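Side-chain contacts in DUF1460 domain-containing protein (Legionella pneumophila subsp. pneumophila, PDB 2IM9), which is of unknown function but belongs to an N-acetylmuramoyl-L-alanine amidase-like family of peptidase clan CA, and so may act on cell-wall peptide material: residues Ser58-Tyr63 with Asn100-Leu105; Asp96-Thr101 with Phe280-Ser285. All coordinates share one frame; numbering follows the deposited sequence. Where two conformers were deposited one is given.

Interaction 1 of 2, residues Ser58-Tyr63 with Asn100-Leu105; sequences SQISAY and NTVLSL
I60 and V102 meet methyl to methyl where helix 53-63 packs against helix 95-107, CG2 of I60 lying 4.1 Å from CG1 of V102. This is plain helix-helix packing within the amidase-like domain: the two short segments run roughly antiparallel, at 137°, with their axes 9.2 Å apart. I60 works with both branches. Its chi1 of -65° sets CG1 anti to the carbonyl carbon and so leaves CG2 anti to the backbone N; CG2 is 3.8 Å from CD1 of L105 and nearly as close to CB, while CD1 of I60 reaches past them to the L105 carbonyl, 3.9 Å from the backbone C. The two side chains thus slant across each other, and I60 covers L105 from CD1 back to the main chain.

One turn back along helix 95-107, V102 rests both methyls on S61, at its backbone N, CA and CB. Its CG2 sits 3.8 Å from CA of S61, and its CG1 is 3.9 Å from the S61 backbone N. The S61 hydroxyl is hydrogen-bonded to the carbonyl O of I57 on its own helix and to R282 NH1 from strand 278-285.

Further out, F271 of strand 264-275 touches V102, and F114 of helix 111-122 touches L105. On the side of helix 95-107 turned from I60, N100 O accepts both the backbone N and the hydroxyl of S104, which approach from opposite faces of the carbonyl plane, the S104 OG bond measuring 2.9 Å.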
ATOM      1  N   SER A  58      11.956  -6.755   6.903  1.00 17.45           N
ATOM      2  CA  SER A  58      11.560  -7.082   8.272  0.50 17.91           C
ATOM      3  C   SER A  58      12.136  -6.083   9.270  1.00 17.95           C
ATOM      4  O   SER A  58      11.419  -5.600  10.135  1.00 18.50           O
ATOM      5  CB  SER A  58      11.951  -8.519   8.650  0.50 18.09           C
ATOM      6  OG  SER A  58      11.536  -8.823   9.979  0.50 18.88           O
ATOM      7  N   GLN A  59      13.427  -5.773   9.142  1.00 18.26           N
ATOM      8  CA  GLN A  59      14.087  -4.854  10.058  1.00 18.65           C
ATOM      9  C   GLN A  59      13.524  -3.452   9.982  1.00 18.25           C
ATOM     10  O   GLN A  59      13.211  -2.856  11.004  1.00 18.38           O
ATOM     11  CB  GLN A  59      15.589  -4.855   9.793  1.00 19.56           C
ATOM     12  CG  GLN A  59      16.243  -6.162  10.255  1.00 24.95           C
ATOM     13  CD  GLN A  59      17.747  -6.182  10.052  1.00 32.80           C
ATOM     14  OE1 GLN A  59      18.392  -5.130   9.983  1.00 36.12           O
ATOM     15  NE2 GLN A  59      18.317  -7.387   9.968  1.00 35.44           N
ATOM     16  N   ILE A  60      13.347  -2.945   8.761  1.00 17.00           N
ATOM     17  CA  ILE A  60      12.842  -1.578   8.567  1.00 17.14           C
ATOM     18  C   ILE A  60      11.368  -1.453   8.988  1.00 16.78           C
ATOM     19  O   ILE A  60      10.978  -0.505   9.672  1.00 16.78           O
ATOM     20  CB  ILE A  60      13.050  -1.126   7.115  1.00 16.59           C
ATOM     21  CG1 ILE A  60      14.551  -1.032   6.840  1.00 17.81           C
ATOM     22  CG2 ILE A  60      12.350   0.230   6.837  1.00 17.79           C
ATOM     23  CD1 ILE A  60      14.916  -1.040   5.364  1.00 18.15           C
ATOM     24  N   SER A  61      10.550  -2.423   8.590  1.00 16.82           N
ATOM     25  CA  SER A  61       9.162  -2.413   9.017  1.00 16.37           C
ATOM     26  C   SER A  61       9.060  -2.454  10.557  1.00 16.99           C
ATOM     27  O   SER A  61       8.264  -1.731  11.148  1.00 16.41           O
ATOM     28  CB  SER A  61       8.378  -3.545   8.342  1.00 16.44           C
ATOM     29  OG  SER A  61       8.912  -4.815   8.655  1.00 17.61           O
ATOM     30  N   ALA A  62       9.919  -3.246  11.203  1.00 16.66           N
ATOM     31  CA  ALA A  62       9.939  -3.339  12.672  1.00 18.10           C
ATOM     32  C   ALA A  62      10.322  -2.017  13.336  1.00 18.98           C
ATOM     33  O   ALA A  62       9.773  -1.659  14.374  1.00 19.84           O
ATOM     34  CB  ALA A  62      10.870  -4.433  13.126  1.00 18.15           C
ATOM     35  N   TYR A  63      11.236  -1.294  12.713  1.00 20.66           N
ATOM     36  CA  TYR A  63      11.749  -0.033  13.267  1.00 22.51           C
ATOM     37  C   TYR A  63      10.623   0.975  13.491  1.00 22.22           C
ATOM     38  O   TYR A  63      10.694   1.813  14.400  1.00 23.27           O
ATOM     39  CB  TYR A  63      12.810   0.531  12.333  1.00 24.28           C
ATOM     40  CG  TYR A  63      13.356   1.885  12.733  1.00 27.49           C
ATOM     41  CD1 TYR A  63      14.253   2.018  13.801  1.00 30.38           C
ATOM     42  CD2 TYR A  63      12.984   3.034  12.032  1.00 29.16           C
ATOM     43  CE1 TYR A  63      14.758   3.275  14.165  1.00 31.62           C
ATOM     44  CE2 TYR A  63      13.478   4.289  12.380  1.00 31.91           C
ATOM     45  CZ  TYR A  63      14.363   4.405  13.443  1.00 30.86           C
ATOM     46  OH  TYR A  63      14.835   5.652  13.775  1.00 32.29           O
ATOM     47  N   ASN A 100       4.649   1.688   1.261  1.00 13.61           N
ATOM     48  CA  ASN A 100       5.476   2.454   0.325  1.00 14.22           C
ATOM     49  C   ASN A 100       6.781   2.935   0.957  1.00 14.12           C
ATOM     50  O   ASN A 100       7.853   2.878   0.334  1.00 14.10           O
ATOM     51  CB  ASN A 100       4.700   3.673  -0.171  1.00 14.60           C
ATOM     52  CG  ASN A 100       3.800   3.347  -1.347  1.00 19.87           C
ATOM     53  OD1 ASN A 100       4.128   2.499  -2.167  1.00 24.37           O
ATOM     54  ND2 ASN A 100       2.668   4.040  -1.443  1.00 23.58           N
ATOM     55  N   THR A 101       6.683   3.422   2.182  1.00 13.24           N
ATOM     56  CA  THR A 101       7.867   3.953   2.864  1.00 13.49           C
ATOM     57  C   THR A 101       8.846   2.816   3.181  1.00 14.04           C
ATOM     58  O   THR A 101      10.041   2.917   2.878  1.00 13.66           O
ATOM     59  CB  THR A 101       7.492   4.708   4.128  1.00 13.94           C
ATOM     60  OG1 THR A 101       6.638   5.800   3.763  1.00 14.24           O
ATOM     61  CG2 THR A 101       8.746   5.243   4.795  1.00 14.13           C
ATOM     62  N   VAL A 102       8.339   1.722   3.740  1.00 13.73           N
ATOM     63  CA  VAL A 102       9.211   0.588   4.080  1.00 13.69           C
ATOM     64  C   VAL A 102       9.910   0.020   2.832  1.00 13.97           C
ATOM     65  O   VAL A 102      11.134  -0.171   2.837  1.00 14.80           O
ATOM     66  CB  VAL A 102       8.456  -0.528   4.833  1.00 14.82           C
ATOM     67  CG1 VAL A 102       9.348  -1.783   4.937  1.00 14.14           C
ATOM     68  CG2 VAL A 102       8.040  -0.026   6.221  1.00 12.90           C
ATOM     69  N   LEU A 103       9.137  -0.236   1.772  1.00 13.81           N
ATOM     70  CA  LEU A 103       9.708  -0.770   0.536  1.00 14.64           C
ATOM     71  C   LEU A 103      10.787   0.138  -0.035  1.00 15.36           C
ATOM     72  O   LEU A 103      11.862  -0.337  -0.408  1.00 14.84           O
ATOM     73  CB  LEU A 103       8.623  -1.018  -0.517  1.00 14.62           C
ATOM     74  CG  LEU A 103       7.705  -2.205  -0.228  1.00 16.06           C
ATOM     75  CD1 LEU A 103       6.626  -2.285  -1.319  1.00 19.83           C
ATOM     76  CD2 LEU A 103       8.497  -3.513  -0.100  1.00 17.04           C
ATOM     77  N   SER A 104      10.509   1.438  -0.089  1.00 15.55           N
ATOM     78  CA  SER A 104      11.467   2.391  -0.651  1.00 16.37           C
ATOM     79  C   SER A 104      12.732   2.499   0.200  1.00 16.73           C
ATOM     80  O   SER A 104      13.821   2.618  -0.358  1.00 17.90           O
ATOM     81  CB  SER A 104      10.818   3.759  -0.874  1.00 16.37           C
ATOM     82  OG  SER A 104       9.688   3.633  -1.731  1.00 16.90           O
ATOM     83  N   LEU A 105      12.608   2.445   1.527  1.00 16.13           N
ATOM     84  CA  LEU A 105      13.800   2.401   2.402  1.00 16.11           C
ATOM     85  C   LEU A 105      14.588   1.108   2.160  1.00 17.05           C
ATOM     86  O   LEU A 105      15.818   1.128   2.084  1.00 17.42           O
ATOM     87  CB  LEU A 105      13.425   2.505   3.891  1.00 16.33           C
ATOM     88  CG  LEU A 105      12.954   3.892   4.365  1.00 14.39           C
ATOM     89  CD1 LEU A 105      12.175   3.796   5.669  1.00 14.55           C
ATOM     90  CD2 LEU A 105      14.160   4.840   4.507  1.00 14.81           C
TER

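Interaction 2 of 2, residues Asp96-Thr101 with Phe280-Ser285; sequences DTYVNT and FFRQAS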
ATOM      1  N   ASP A  96      -1.209   2.339   3.254  1.00 15.86           N
ATOM      2  CA  ASP A  96      -0.522   2.488   1.962  1.00 15.99           C
ATOM      3  C   ASP A  96       0.833   3.158   2.125  1.00 14.76           C
ATOM      4  O   ASP A  96       1.817   2.709   1.555  1.00 14.53           O
ATOM      5  CB  ASP A  96      -1.363   3.349   1.001  1.00 17.39           C
ATOM      6  CG  ASP A  96      -2.771   2.832   0.822  1.00 22.93           C
ATOM      7  OD1 ASP A  96      -2.928   1.657   0.463  1.00 28.16           O
ATOM      8  OD2 ASP A  96      -3.724   3.619   1.027  1.00 28.63           O
ATOM      9  N   THR A  97       0.885   4.244   2.888  1.00 13.80           N
ATOM     10  CA  THR A  97       2.147   4.963   3.056  1.00 14.36           C
ATOM     11  C   THR A  97       3.170   4.153   3.861  1.00 14.21           C
ATOM     12  O   THR A  97       4.384   4.285   3.645  1.00 14.62           O
ATOM     13  CB  THR A  97       1.955   6.382   3.630  1.00 14.80           C
ATOM     14  OG1 THR A  97       1.589   6.303   5.012  1.00 15.77           O
ATOM     15  CG2 THR A  97       0.853   7.145   2.852  1.00 15.69           C
ATOM     16  N   TYR A  98       2.700   3.322   4.785  1.00 12.87           N
ATOM     17  CA  TYR A  98       3.606   2.438   5.503  1.00 13.45           C
ATOM     18  C   TYR A  98       4.317   1.491   4.544  1.00 12.97           C
ATOM     19  O   TYR A  98       5.537   1.371   4.556  1.00 13.05           O
ATOM     20  CB  TYR A  98       2.842   1.663   6.575  1.00 13.33           C
ATOM     21  CG  TYR A  98       3.684   0.724   7.389  1.00 13.68           C
ATOM     22  CD1 TYR A  98       4.760   1.191   8.151  1.00 14.51           C
ATOM     23  CD2 TYR A  98       3.380  -0.646   7.442  1.00 13.18           C
ATOM     24  CE1 TYR A  98       5.532   0.303   8.914  1.00 14.35           C
ATOM     25  CE2 TYR A  98       4.146  -1.525   8.186  1.00 13.28           C
ATOM     26  CZ  TYR A  98       5.202  -1.044   8.932  1.00 14.33           C
ATOM     27  OH  TYR A  98       5.940  -1.925   9.678  1.00 15.27           O
ATOM     28  N   VAL A  99       3.549   0.810   3.700  1.00 13.56           N
ATOM     29  CA  VAL A  99       4.153  -0.155   2.785  1.00 13.01           C
ATOM     30  C   VAL A  99       5.098   0.560   1.808  1.00 13.56           C
ATOM     31  O   VAL A  99       6.227   0.104   1.582  1.00 13.25           O
ATOM     32  CB  VAL A  99       3.050  -0.980   2.096  1.00 13.53           C
ATOM     33  CG1 VAL A  99       3.592  -1.756   0.899  1.00 12.81           C
ATOM     34  CG2 VAL A  99       2.439  -1.951   3.104  1.00 14.13           C
ATOM     35  N   ASN A 100       4.649   1.688   1.261  1.00 13.61           N
ATOM     36  CA  ASN A 100       5.476   2.454   0.325  1.00 14.22           C
ATOM     37  C   ASN A 100       6.781   2.935   0.957  1.00 14.12           C
ATOM     38  O   ASN A 100       7.853   2.878   0.334  1.00 14.10           O
ATOM     39  CB  ASN A 100       4.700   3.673  -0.171  1.00 14.60           C
ATOM     40  CG  ASN A 100       3.800   3.347  -1.347  1.00 19.87           C
ATOM     41  OD1 ASN A 100       4.128   2.499  -2.167  1.00 24.37           O
ATOM     42  ND2 ASN A 100       2.668   4.040  -1.443  1.00 23.58           N
ATOM     43  N   THR A 101       6.683   3.422   2.182  1.00 13.24           N
ATOM     44  CA  THR A 101       7.867   3.953   2.864  1.00 13.49           C
ATOM     45  C   THR A 101       8.846   2.816   3.181  1.00 14.04           C
ATOM     46  O   THR A 101      10.041   2.917   2.878  1.00 13.66           O
ATOM     47  CB  THR A 101       7.492   4.708   4.128  1.00 13.94           C
ATOM     48  OG1 THR A 101       6.638   5.800   3.763  1.00 14.24           O
ATOM     49  CG2 THR A 101       8.746   5.243   4.795  1.00 14.13           C
ATOM     50  N   PHE A 280       2.899 -13.215  11.150  1.00 16.55           N
ATOM     51  CA  PHE A 280       2.281 -11.955  11.534  1.00 16.16           C
ATOM     52  C   PHE A 280       1.949 -11.066  10.336  1.00 16.07           C
ATOM     53  O   PHE A 280       2.574 -11.151   9.275  1.00 15.77           O
ATOM     54  CB  PHE A 280       3.147 -11.215  12.569  1.00 16.93           C
ATOM     55  CG  PHE A 280       3.244 -11.948  13.881  1.00 17.86           C
ATOM     56  CD1 PHE A 280       2.338 -11.696  14.904  1.00 18.13           C
ATOM     57  CD2 PHE A 280       4.192 -12.952  14.054  1.00 19.97           C
ATOM     58  CE1 PHE A 280       2.403 -12.424  16.116  1.00 20.21           C
ATOM     59  CE2 PHE A 280       4.265 -13.666  15.243  1.00 20.75           C
ATOM     60  CZ  PHE A 280       3.366 -13.397  16.273  1.00 21.32           C
ATOM     61  N   PHE A 281       0.936 -10.250  10.531  1.00 15.70           N
ATOM     62  CA  PHE A 281       0.527  -9.232   9.572  1.00 16.30           C
ATOM     63  C   PHE A 281       0.965  -7.921  10.200  1.00 16.05           C
ATOM     64  O   PHE A 281       0.432  -7.489  11.231  1.00 16.37           O
ATOM     65  CB  PHE A 281      -0.984  -9.313   9.383  1.00 16.91           C
ATOM     66  CG  PHE A 281      -1.543  -8.408   8.334  1.00 16.83           C
ATOM     67  CD1 PHE A 281      -0.868  -8.174   7.125  1.00 17.41           C
ATOM     68  CD2 PHE A 281      -2.815  -7.866   8.508  1.00 18.59           C
ATOM     69  CE1 PHE A 281      -1.437  -7.371   6.135  1.00 19.06           C
ATOM     70  CE2 PHE A 281      -3.389  -7.058   7.505  1.00 20.62           C
ATOM     71  CZ  PHE A 281      -2.694  -6.814   6.329  1.00 19.10           C
ATOM     72  N   ARG A 282       1.988  -7.316   9.606  1.00 15.34           N
ATOM     73  CA  ARG A 282       2.541  -6.071  10.132  1.00 15.44           C
ATOM     74  C   ARG A 282       1.999  -4.920   9.303  1.00 15.95           C
ATOM     75  O   ARG A 282       2.226  -4.856   8.107  1.00 15.91           O
ATOM     76  CB  ARG A 282       4.066  -6.111  10.078  1.00 15.67           C
ATOM     77  CG  ARG A 282       4.735  -4.860  10.661  1.00 15.78           C
ATOM     78  CD  ARG A 282       6.236  -5.096  10.784  1.00 17.01           C
ATOM     79  NE  ARG A 282       6.545  -6.020  11.876  1.00 16.51           N
ATOM     80  CZ  ARG A 282       7.724  -6.612  12.031  1.00 17.10           C
ATOM     81  NH1 ARG A 282       8.709  -6.393  11.165  1.00 18.98           N
ATOM     82  NH2 ARG A 282       7.917  -7.433  13.059  1.00 18.50           N
ATOM     83  N   GLN A 283       1.237  -4.028   9.933  1.00 16.61           N
ATOM     84  CA  GLN A 283       0.562  -2.972   9.168  1.00 17.52           C
ATOM     85  C   GLN A 283       0.195  -1.785  10.023  1.00 17.97           C
ATOM     86  O   GLN A 283       0.214  -1.866  11.248  1.00 17.47           O
ATOM     87  CB  GLN A 283      -0.688  -3.479   8.407  1.00 18.22           C
ATOM     88  CG  GLN A 283      -1.329  -4.723   8.945  1.00 21.79           C
ATOM     89  CD  GLN A 283      -2.185  -4.485  10.185  1.00 25.10           C
ATOM     90  OE1 GLN A 283      -3.200  -3.771  10.138  1.00 25.54           O
ATOM     91  NE2 GLN A 283      -1.815  -5.142  11.284  1.00 26.97           N
ATOM     92  N   ALA A 284      -0.085  -0.676   9.348  1.00 17.42           N
ATOM     93  CA  ALA A 284      -0.558   0.540   9.985  1.00 18.70           C
ATOM     94  C   ALA A 284      -2.065   0.378  10.093  1.00 19.74           C
ATOM     95  O   ALA A 284      -2.772   0.302   9.072  1.00 19.28           O
ATOM     96  CB  ALA A 284      -0.181   1.761   9.144  1.00 18.67           C
ATOM     97  N   SER A 285      -2.531   0.293  11.335  1.00 20.70           N
ATOM     98  CA  SER A 285      -3.898  -0.096  11.643  1.00 23.11           C
ATOM     99  C   SER A 285      -4.713   1.063  12.200  1.00 23.88           C
ATOM    100  O   SER A 285      -4.356   1.622  13.237  1.00 24.43           O
ATOM    101  CB  SER A 285      -3.866  -1.237  12.664  1.00 23.20           C
ATOM    102  OG  SER A 285      -5.159  -1.495  13.189  1.00 25.65           O
TER
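Y98 lays its ring along strand 278-285, touching R282, Q283 and A284 in turn from its hydroxyl back to its CB. The root of the side chain meets A284, CB of Y98 packing 4.0 Å from CB of A284. Farther out, CD2 of Y98 lies 4.0 Å from the A284 backbone N and CE2 passes obliquely by CA of Q283. At the ring edge the R282 carbonyl O sits in the plane, 3.8 Å from CE2. The CB of Y98 points toward the strand, and with CG anti to the backbone N (chi1 -180°) the ring runs on alongside it, OH ending 3.3 Å from CG of R282, with CD nearly as close.

The phenol is thus set against the aliphatic part of the arginine, not its charged end. R282 bends at chi3, and its guanidinium plane stands 69° from that of the ring; NE forms a salt bridge with D293. The Y98 hydroxyl itself bonds to the carbonyl O of S61. Here a helix rests on an antiparallel sheet, consistent with the papain-like folds of peptidase clan CA. F93 meets the tyrosine ring edge-to-face.

Q283 points its CB away from the helix. Its CG stands 3.3 Å above the centre of one face of the F281 ring, and the chain then folds back along its own strand. NE2 donates to the F281 carbonyl O at 3.2 Å in a fairly straight bond (163°), the acceptor lying near the amide plane of Q283 while NE2 stands above the carbonyl plane.

Overall arrangement
Interactions 1 and 2 have centres about 9 Å apart and share helix 95-107, with N100 and T101 belonging to both. In chain order helix 53-63 comes first, then helix 95-107, and strand 278-285 follows about 170 residues later. The shared helix leans with its earlier turns on the antiparallel sheet and with its later turns on helix 53-63. Both contacts are buried, and all four segments belong to the amidase-like part of the sequence. Neither contact is spanned by a hydrogen bond of its own; S61 joins the two through its carbonyl and hydroxyl. Helix 53-63 is thereby tied to helix and sheet alike, and parts far apart in sequence meet in the buried interior.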